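Local coordinates for protein putative phosphosugar isomerase (Clostridium difficile, PDB 3G68) that probably binds sugar phosphates through its two SIS domains and may act as a phosphosugar isomerase, at residues T265-R270 and D305-Q310; K273-L278 and V285-R290. All blocks are in the same frame, centred on the assembly; numbering follows the deposited sequence.

In the fold
Both contacts lie in the half of this double-SIS chain built on the second parallel five-stranded sheet. Contact 1 joins two loops that follow its strands; contact 2 packs a helix on one strand. Strand 258-264 runs into the loop 265-270 of contact 1, which leads into helix 271-279. Contact 2 sets that helix against the next strand, 284-289. The chain then passes strand 299-300 and returns to contact 1 at 305-310. Their centres are about 15 Å apart. Contact 1 is partly buried and bridged by water, while contact 2 is buried and made by apolar side chains. Contact 1 lies beyond the C-terminal end of strand 258-264, the edge where parallel alpha/beta folds commonly bind ligands.

Contact 1 (T265-R270 and D305-Q310); sequences TGKEPR and DNPYYQ
Thr265 and Lys267 touch Gln310 and Pro307 without a direct hydrogen bond, and water helps to join the two loops. At Asp305, OD1 shares a water with Thr265 O; the water lies 2.9 Å from OD1 and 2.8 Å from Thr265 O. Other acceptors compete for its protons. Asn306 shapes the turn. Its OD1 accepts from Tyr308 N and Tyr309 N, which approach from opposite faces of the amide plane. This is an Asx turn extended to an Asx motif. Pro307 offers its ring to the end of Lys267: CB lies 4.0 Å from Lys267 NZ. A bend at chi3 (83°) turns the end of the lysine chain to the proline, and the ammonium group forms a salt bridge with Asp218. Tyr308 takes the CG of Pro307 over one ring face, near the rim. Tyr309 turns to helix 170-184, where its hydroxyl bonds Glu176. Gln310 is the buried partner and crosses Thr265 at about a right angle. Its OE1 lies 3.5 Å from Thr265 CG2. Its NE2 donates to Pro307 O (3.1 Å) from above the carbonyl plane and also to a water bound by Thr265 OG1. These two bonds limit rotation of the amide. The contact joins the loop between strand 258-264 and helix 271-279 to the loop that leads from strand 299-300 toward helix 316-324.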
ATOM      1  N   THR B 265     -46.608 -10.576  10.993  1.00 16.02           N
ATOM      2  CA  THR B 265     -45.912 -10.268   9.722  1.00 15.62           C
ATOM      3  C   THR B 265     -45.891  -8.785   9.347  1.00 17.20           C
ATOM      4  O   THR B 265     -45.308  -8.421   8.319  1.00 16.78           O
ATOM      5  CB  THR B 265     -46.482 -11.062   8.544  1.00 14.31           C
ATOM      6  OG1 THR B 265     -47.805 -10.608   8.262  1.00 14.33           O
ATOM      7  CG2 THR B 265     -46.471 -12.568   8.830  1.00 12.46           C
ATOM      8  N   GLY B 266     -46.499  -7.943  10.178  1.00 17.30           N
ATOM      9  CA  GLY B 266     -46.502  -6.517   9.958  1.00 20.26           C
ATOM     10  C   GLY B 266     -47.541  -6.018   8.959  1.00 20.40           C
ATOM     11  O   GLY B 266     -47.542  -4.834   8.651  1.00 21.47           O
ATOM     12  N   LYS B 267     -48.409  -6.901   8.451  1.00 20.63           N
ATOM     13  CA  LYS B 267     -49.477  -6.525   7.499  1.00 20.97           C
ATOM     14  C   LYS B 267     -50.831  -6.363   8.178  1.00 21.07           C
ATOM     15  O   LYS B 267     -51.808  -6.015   7.521  1.00 23.00           O
ATOM     16  CB  LYS B 267     -49.611  -7.560   6.384  1.00 21.15           C
ATOM     17  CG  LYS B 267     -48.467  -7.571   5.409  1.00 24.11           C
ATOM     18  CD  LYS B 267     -48.537  -8.746   4.404  1.00 24.99           C
ATOM     19  CE  LYS B 267     -49.432  -8.508   3.197  1.00 30.68           C
ATOM     20  NZ  LYS B 267     -49.029  -9.412   2.056  1.00 27.65           N
ATOM     21  N   GLU B 268     -50.909  -6.597   9.481  1.00 20.85           N
ATOM     22  CA  GLU B 268     -52.184  -6.528  10.192  1.00 21.09           C
ATOM     23  C   GLU B 268     -52.197  -5.405  11.226  1.00 20.84           C
ATOM     24  O   GLU B 268     -51.666  -5.572  12.319  1.00 19.88           O
ATOM     25  CB  GLU B 268     -52.476  -7.877  10.855  1.00 21.39           C
ATOM     26  CG  GLU B 268     -53.772  -7.899  11.671  1.00 23.29           C
ATOM     27  CD  GLU B 268     -54.974  -7.435  10.864  1.00 27.30           C
ATOM     28  OE1 GLU B 268     -55.423  -8.197   9.977  1.00 29.42           O
ATOM     29  OE2 GLU B 268     -55.459  -6.312  11.119  1.00 21.02           O
ATOM     30  N   PRO B 269     -52.850  -4.267  10.905  1.00 21.78           N
ATOM     31  CA  PRO B 269     -52.817  -3.161  11.864  1.00 22.04           C
ATOM     32  C   PRO B 269     -53.512  -3.421  13.204  1.00 20.68           C
ATOM     33  O   PRO B 269     -53.182  -2.756  14.174  1.00 21.45           O
ATOM     34  CB  PRO B 269     -53.460  -2.003  11.097  1.00 23.01           C
ATOM     35  CG  PRO B 269     -54.291  -2.646  10.081  1.00 23.66           C
ATOM     36  CD  PRO B 269     -53.585  -3.898   9.684  1.00 22.33           C
ATOM     37  N   ARG B 270     -54.425  -4.393  13.263  1.00 19.23           N
ATOM     38  CA  ARG B 270     -55.109  -4.739  14.511  1.00 18.17           C
ATOM     39  C   ARG B 270     -54.293  -5.617  15.499  1.00 18.05           C
ATOM     40  O   ARG B 270     -54.777  -5.894  16.586  1.00 19.04           O
ATOM     41  CB  ARG B 270     -56.452  -5.391  14.196  1.00 18.81           C
ATOM     42  CG  ARG B 270     -57.450  -4.451  13.492  1.00 17.03           C
ATOM     43  CD  ARG B 270     -58.739  -5.217  13.110  1.00 18.62           C
ATOM     44  NE  ARG B 270     -58.437  -6.204  12.073  1.00 17.77           N
ATOM     45  CZ  ARG B 270     -59.247  -7.178  11.659  1.00 17.90           C
ATOM     46  NH1 ARG B 270     -60.461  -7.339  12.165  1.00 17.18           N
ATOM     47  NH2 ARG B 270     -58.805  -8.006  10.711  1.00 26.93           N
ATOM     48  N   ASP B 305     -39.444  -8.754   4.203  1.00 26.98           N
ATOM     49  CA  ASP B 305     -40.770  -8.196   4.030  1.00 28.61           C
ATOM     50  C   ASP B 305     -41.559  -9.034   2.984  1.00 25.81           C
ATOM     51  O   ASP B 305     -42.804  -8.954   2.911  1.00 27.25           O
ATOM     52  CB  ASP B 305     -40.617  -6.731   3.527  1.00 30.57           C
ATOM     53  CG  ASP B 305     -41.635  -5.794   4.116  1.00 36.98           C
ATOM     54  OD1 ASP B 305     -41.821  -5.838   5.353  1.00 47.66           O
ATOM     55  OD2 ASP B 305     -42.206  -4.970   3.360  1.00 50.53           O
ATOM     56  N   ASN B 306     -40.825  -9.824   2.184  1.00 21.79           N
ATOM     57  CA  ASN B 306     -41.401 -10.658   1.140  1.00 19.50           C
ATOM     58  C   ASN B 306     -42.404 -11.660   1.734  1.00 18.29           C
ATOM     59  O   ASN B 306     -42.017 -12.540   2.525  1.00 16.99           O
ATOM     60  CB  ASN B 306     -40.292 -11.375   0.355  1.00 19.03           C
ATOM     61  CG  ASN B 306     -40.820 -12.166  -0.823  1.00 19.36           C
ATOM     62  OD1 ASN B 306     -41.512 -13.177  -0.656  1.00 14.44           O
ATOM     63  ND2 ASN B 306     -40.469 -11.727  -2.034  1.00 19.81           N
ATOM     64  N   PRO B 307     -43.678 -11.561   1.322  1.00 17.77           N
ATOM     65  CA  PRO B 307     -44.736 -12.390   1.898  1.00 16.81           C
ATOM     66  C   PRO B 307     -44.620 -13.881   1.630  1.00 14.43           C
ATOM     67  O   PRO B 307     -45.289 -14.661   2.302  1.00 15.41           O
ATOM     68  CB  PRO B 307     -46.011 -11.834   1.257  1.00 17.96           C
ATOM     69  CG  PRO B 307     -45.559 -11.221   0.011  1.00 20.43           C
ATOM     70  CD  PRO B 307     -44.205 -10.683   0.254  1.00 18.46           C
ATOM     71  N   TYR B 308     -43.795 -14.262   0.662  1.00 13.08           N
ATOM     72  CA  TYR B 308     -43.596 -15.642   0.310  1.00 12.48           C
ATOM     73  C   TYR B 308     -42.324 -16.199   0.944  1.00 10.91           C
ATOM     74  O   TYR B 308     -42.359 -17.259   1.559  1.00  9.34           O
ATOM     75  CB  TYR B 308     -43.519 -15.807  -1.198  1.00 13.65           C
ATOM     76  CG  TYR B 308     -44.679 -15.171  -1.937  1.00 17.27           C
ATOM     77  CD1 TYR B 308     -45.968 -15.671  -1.789  1.00 19.76           C
ATOM     78  CD2 TYR B 308     -44.477 -14.080  -2.802  1.00 16.57           C
ATOM     79  CE1 TYR B 308     -47.039 -15.103  -2.455  1.00 23.70           C
ATOM     80  CE2 TYR B 308     -45.556 -13.495  -3.474  1.00 22.49           C
ATOM     81  CZ  TYR B 308     -46.833 -14.027  -3.307  1.00 22.05           C
ATOM     82  OH  TYR B 308     -47.918 -13.484  -3.968  1.00 25.34           O
ATOM     83  N   TYR B 309     -41.219 -15.477   0.831  1.00 11.05           N
ATOM     84  CA  TYR B 309     -39.922 -16.026   1.303  1.00  9.35           C
ATOM     85  C   TYR B 309     -39.688 -15.988   2.811  1.00  8.66           C
ATOM     86  O   TYR B 309     -38.800 -16.694   3.328  1.00  8.05           O
ATOM     87  CB  TYR B 309     -38.725 -15.438   0.504  1.00  9.84           C
ATOM     88  CG  TYR B 309     -38.899 -15.588  -1.002  1.00 10.39           C
ATOM     89  CD1 TYR B 309     -39.357 -16.779  -1.563  1.00 10.65           C
ATOM     90  CD2 TYR B 309     -38.616 -14.523  -1.868  1.00  8.57           C
ATOM     91  CE1 TYR B 309     -39.538 -16.906  -2.955  1.00 14.87           C
ATOM     92  CE2 TYR B 309     -38.765 -14.658  -3.227  1.00  9.26           C
ATOM     93  CZ  TYR B 309     -39.237 -15.838  -3.768  1.00 11.10           C
ATOM     94  OH  TYR B 309     -39.411 -15.964  -5.124  1.00 11.80           O
ATOM     95  N   GLN B 310     -40.503 -15.219   3.518  1.00  9.21           N
ATOM     96  CA  GLN B 310     -40.486 -15.212   4.994  1.00  9.78           C
ATOM     97  C   GLN B 310     -40.761 -16.597   5.549  1.00  7.29           C
ATOM     98  O   GLN B 310     -40.459 -16.857   6.718  1.00  8.26           O
ATOM     99  CB  GLN B 310     -41.508 -14.209   5.558  1.00 10.17           C
ATOM    100  CG  GLN B 310     -42.973 -14.577   5.255  1.00 12.40           C
ATOM    101  CD  GLN B 310     -43.985 -13.577   5.815  1.00 11.30           C
ATOM    102  OE1 GLN B 310     -43.717 -12.841   6.756  1.00 12.32           O
ATOM    103  NE2 GLN B 310     -45.152 -13.556   5.217  1.00 10.94           N
TER
HETATM  104  O   HOH W   1     -47.224 -11.295   5.524  1.00 16.56           O
HETATM  105  O   HOH W   2     -45.338  -9.327   5.106  1.00 39.30           O
HETATM  106  O   HOH W   3     -44.472  -6.639   6.333  1.00 40.84           O

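Contact 2 (K273-L278 and V285-R290); sequences KMIDVL and VFAIGR
Ile275 reaches from helix 271-279 to strand 284-289 and touches both Val285 and Ala287. Its CB does not aim straight at the strand, but the branches beyond it come nearer. CG2 is the first to meet a partner, in a loose contact with Val285 CG1 at 4.4 Å. The other branch starts at CG1, which stands beside the backbone N (chi1 -67°). From there the chain is nearly extended, with chi2 at 167°. This carries the tip, CD1, away from the helix to Ala287 CB at 3.8 Å. That methyl-to-methyl approach is the closest between the two segments. The same isoleucine also touches Ile262 on strand 258-264, so one side chain packs against two neighbouring strands.

Leu278 lies three residues further along the helix and supplies the second point of contact. It meets the strand with the base of its side chain: CB lies 4.0 Å from Val285 CG2. Val285 is thus shared by the two helix residues. Its CG1 methyl takes Ile275 and its CG2 methyl takes Leu278. Val285 and Ala287 both point their CB atoms to the helix. Phe286, between them, points the other way and touches Trp197 of helix 187-200. The strand shows the usual alternation of a sheet covered on both faces.

All three contacts are apolar, and no hydrogen bond crosses. The helix and strand segments run nearly antiparallel, at 164°, with their axes 9.6 Å apart at closest approach. This is the packing of a beta-alpha-beta crossover. Helix 271-279 links strands 258-264 and 284-289, which are neighbours in the parallel sheet, and packs over one face of it; Met274, here selenomethionine, continues the packing to helix 243-250.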
ATOM      1  N   LYS B 273     -53.931  -4.189  19.121  1.00 16.41           N
ATOM      2  CA  LYS B 273     -55.197  -4.328  19.855  1.00 16.13           C
ATOM      3  C   LYS B 273     -55.477  -5.789  20.246  1.00 16.06           C
ATOM      4  O   LYS B 273     -55.973  -6.045  21.337  1.00 14.42           O
ATOM      5  CB  LYS B 273     -56.395  -3.744  19.061  1.00 17.18           C
ATOM      6  CG  LYS B 273     -56.327  -2.220  18.859  1.00 19.90           C
ATOM      7  CD  LYS B 273     -57.473  -1.664  18.007  1.00 18.78           C
HETATM    8  N   MSE B 274     -55.171  -6.733  19.355  1.00 16.21           N
HETATM    9  CA  MSE B 274     -55.347  -8.159  19.651  1.00 16.70           C
HETATM   10  C   MSE B 274     -54.506  -8.512  20.897  1.00 17.20           C
HETATM   11  O   MSE B 274     -55.023  -9.104  21.851  1.00 18.46           O
HETATM   12  CB  MSE B 274     -54.925  -9.033  18.456  1.00 17.76           C
HETATM   13  CG  MSE B 274     -55.005 -10.549  18.695  1.00 20.06           C
HETATM   14 SE   MSE B 274     -56.826 -11.150  18.924  0.75 24.75          SE
HETATM   15  CE  MSE B 274     -57.352 -11.486  16.988  1.00 13.35           C
ATOM     16  N   ILE B 275     -53.223  -8.134  20.875  1.00 15.89           N
ATOM     17  CA  ILE B 275     -52.289  -8.428  21.966  1.00 15.47           C
ATOM     18  C   ILE B 275     -52.787  -7.815  23.278  1.00 16.39           C
ATOM     19  O   ILE B 275     -52.776  -8.467  24.322  1.00 15.96           O
ATOM     20  CB  ILE B 275     -50.836  -7.975  21.641  1.00 16.39           C
ATOM     21  CG1 ILE B 275     -50.268  -8.838  20.488  1.00 15.63           C
ATOM     22  CG2 ILE B 275     -49.956  -8.100  22.887  1.00 16.20           C
ATOM     23  CD1 ILE B 275     -48.979  -8.312  19.846  1.00 16.43           C
ATOM     24  N   ASP B 276     -53.230  -6.570  23.218  1.00 16.64           N
ATOM     25  CA  ASP B 276     -53.732  -5.888  24.409  1.00 17.84           C
ATOM     26  C   ASP B 276     -54.965  -6.575  24.988  1.00 16.94           C
ATOM     27  O   ASP B 276     -55.014  -6.800  26.198  1.00 17.56           O
ATOM     28  CB  ASP B 276     -53.992  -4.393  24.123  1.00 16.98           C
ATOM     29  CG  ASP B 276     -52.687  -3.605  23.813  1.00 26.58           C
ATOM     30  OD1 ASP B 276     -51.555  -4.168  23.942  1.00 29.76           O
ATOM     31  OD2 ASP B 276     -52.797  -2.409  23.432  1.00 29.96           O
ATOM     32  N   VAL B 277     -55.940  -6.923  24.150  1.00 14.74           N
ATOM     33  CA  VAL B 277     -57.151  -7.602  24.644  1.00 15.01           C
ATOM     34  C   VAL B 277     -56.789  -8.954  25.257  1.00 13.65           C
ATOM     35  O   VAL B 277     -57.171  -9.269  26.410  1.00 12.20           O
ATOM     36  CB  VAL B 277     -58.233  -7.768  23.557  1.00 16.85           C
ATOM     37  CG1 VAL B 277     -59.429  -8.587  24.074  1.00 16.61           C
ATOM     38  CG2 VAL B 277     -58.671  -6.385  23.055  1.00 18.53           C
ATOM     39  N   LEU B 278     -56.005  -9.743  24.523  1.00 13.42           N
ATOM     40  CA  LEU B 278     -55.649 -11.071  25.046  1.00 13.88           C
ATOM     41  C   LEU B 278     -54.790 -11.008  26.297  1.00 15.27           C
ATOM     42  O   LEU B 278     -54.901 -11.885  27.155  1.00 15.31           O
ATOM     43  CB  LEU B 278     -54.933 -11.907  23.980  1.00 13.78           C
ATOM     44  CG  LEU B 278     -55.750 -12.248  22.748  1.00 15.59           C
ATOM     45  CD1 LEU B 278     -54.869 -12.901  21.677  1.00 15.79           C
ATOM     46  CD2 LEU B 278     -56.924 -13.132  23.164  1.00  9.66           C
ATOM     47  N   VAL B 285     -48.960 -14.416  26.513  1.00  9.21           N
ATOM     48  CA  VAL B 285     -49.019 -13.967  25.118  1.00  8.02           C
ATOM     49  C   VAL B 285     -47.568 -13.635  24.654  1.00  8.65           C
ATOM     50  O   VAL B 285     -46.859 -12.830  25.274  1.00  9.56           O
ATOM     51  CB  VAL B 285     -49.976 -12.782  24.877  1.00  9.10           C
ATOM     52  CG1 VAL B 285     -49.973 -12.468  23.356  1.00  7.96           C
ATOM     53  CG2 VAL B 285     -51.416 -13.115  25.355  1.00  7.96           C
ATOM     54  N   PHE B 286     -47.127 -14.271  23.579  1.00  8.99           N
ATOM     55  CA  PHE B 286     -45.752 -14.104  23.041  1.00  9.30           C
ATOM     56  C   PHE B 286     -45.877 -13.674  21.588  1.00 10.55           C
ATOM     57  O   PHE B 286     -46.430 -14.409  20.790  1.00 10.59           O
ATOM     58  CB  PHE B 286     -44.966 -15.431  23.104  1.00 10.01           C
ATOM     59  CG  PHE B 286     -44.907 -16.044  24.477  1.00 10.70           C
ATOM     60  CD1 PHE B 286     -43.855 -15.750  25.349  1.00  7.96           C
ATOM     61  CD2 PHE B 286     -45.880 -16.929  24.895  1.00 13.95           C
ATOM     62  CE1 PHE B 286     -43.811 -16.294  26.601  1.00  9.00           C
ATOM     63  CE2 PHE B 286     -45.827 -17.486  26.177  1.00 13.80           C
ATOM     64  CZ  PHE B 286     -44.801 -17.166  27.016  1.00 14.03           C
ATOM     65  N   ALA B 287     -45.382 -12.475  21.253  1.00 10.54           N
ATOM     66  CA  ALA B 287     -45.431 -11.981  19.870  1.00  9.66           C
ATOM     67  C   ALA B 287     -44.073 -12.119  19.210  1.00  9.05           C
ATOM     68  O   ALA B 287     -43.066 -11.829  19.807  1.00  8.94           O
ATOM     69  CB  ALA B 287     -45.906 -10.539  19.829  1.00  8.48           C
ATOM     70  N   ILE B 288     -44.077 -12.587  17.972  1.00 10.36           N
ATOM     71  CA  ILE B 288     -42.866 -12.831  17.203  1.00 11.09           C
ATOM     72  C   ILE B 288     -42.949 -12.029  15.891  1.00 11.33           C
ATOM     73  O   ILE B 288     -43.911 -12.173  15.128  1.00 11.94           O
ATOM     74  CB  ILE B 288     -42.727 -14.346  16.861  1.00 11.30           C
ATOM     75  CG1 ILE B 288     -42.651 -15.193  18.149  1.00 10.49           C
ATOM     76  CG2 ILE B 288     -41.557 -14.543  15.940  1.00  7.84           C
ATOM     77  CD1 ILE B 288     -42.702 -16.716  17.955  1.00 11.01           C
ATOM     78  N   GLY B 289     -41.929 -11.203  15.638  1.00 14.09           N
ATOM     79  CA  GLY B 289     -41.872 -10.440  14.411  1.00 15.21           C
ATOM     80  C   GLY B 289     -40.813  -9.370  14.315  1.00 16.42           C
ATOM     81  O   GLY B 289     -40.011  -9.170  15.238  1.00 14.49           O
ATOM     82  N   ARG B 290     -40.846  -8.661  13.180  1.00 18.71           N
ATOM     83  CA  ARG B 290     -39.841  -7.627  12.877  1.00 22.34           C
ATOM     84  C   ARG B 290     -39.948  -6.377  13.738  1.00 23.13           C
ATOM     85  O   ARG B 290     -38.942  -5.769  14.055  1.00 24.92           O
ATOM     86  CB  ARG B 290     -39.908  -7.232  11.393  1.00 23.92           C
TER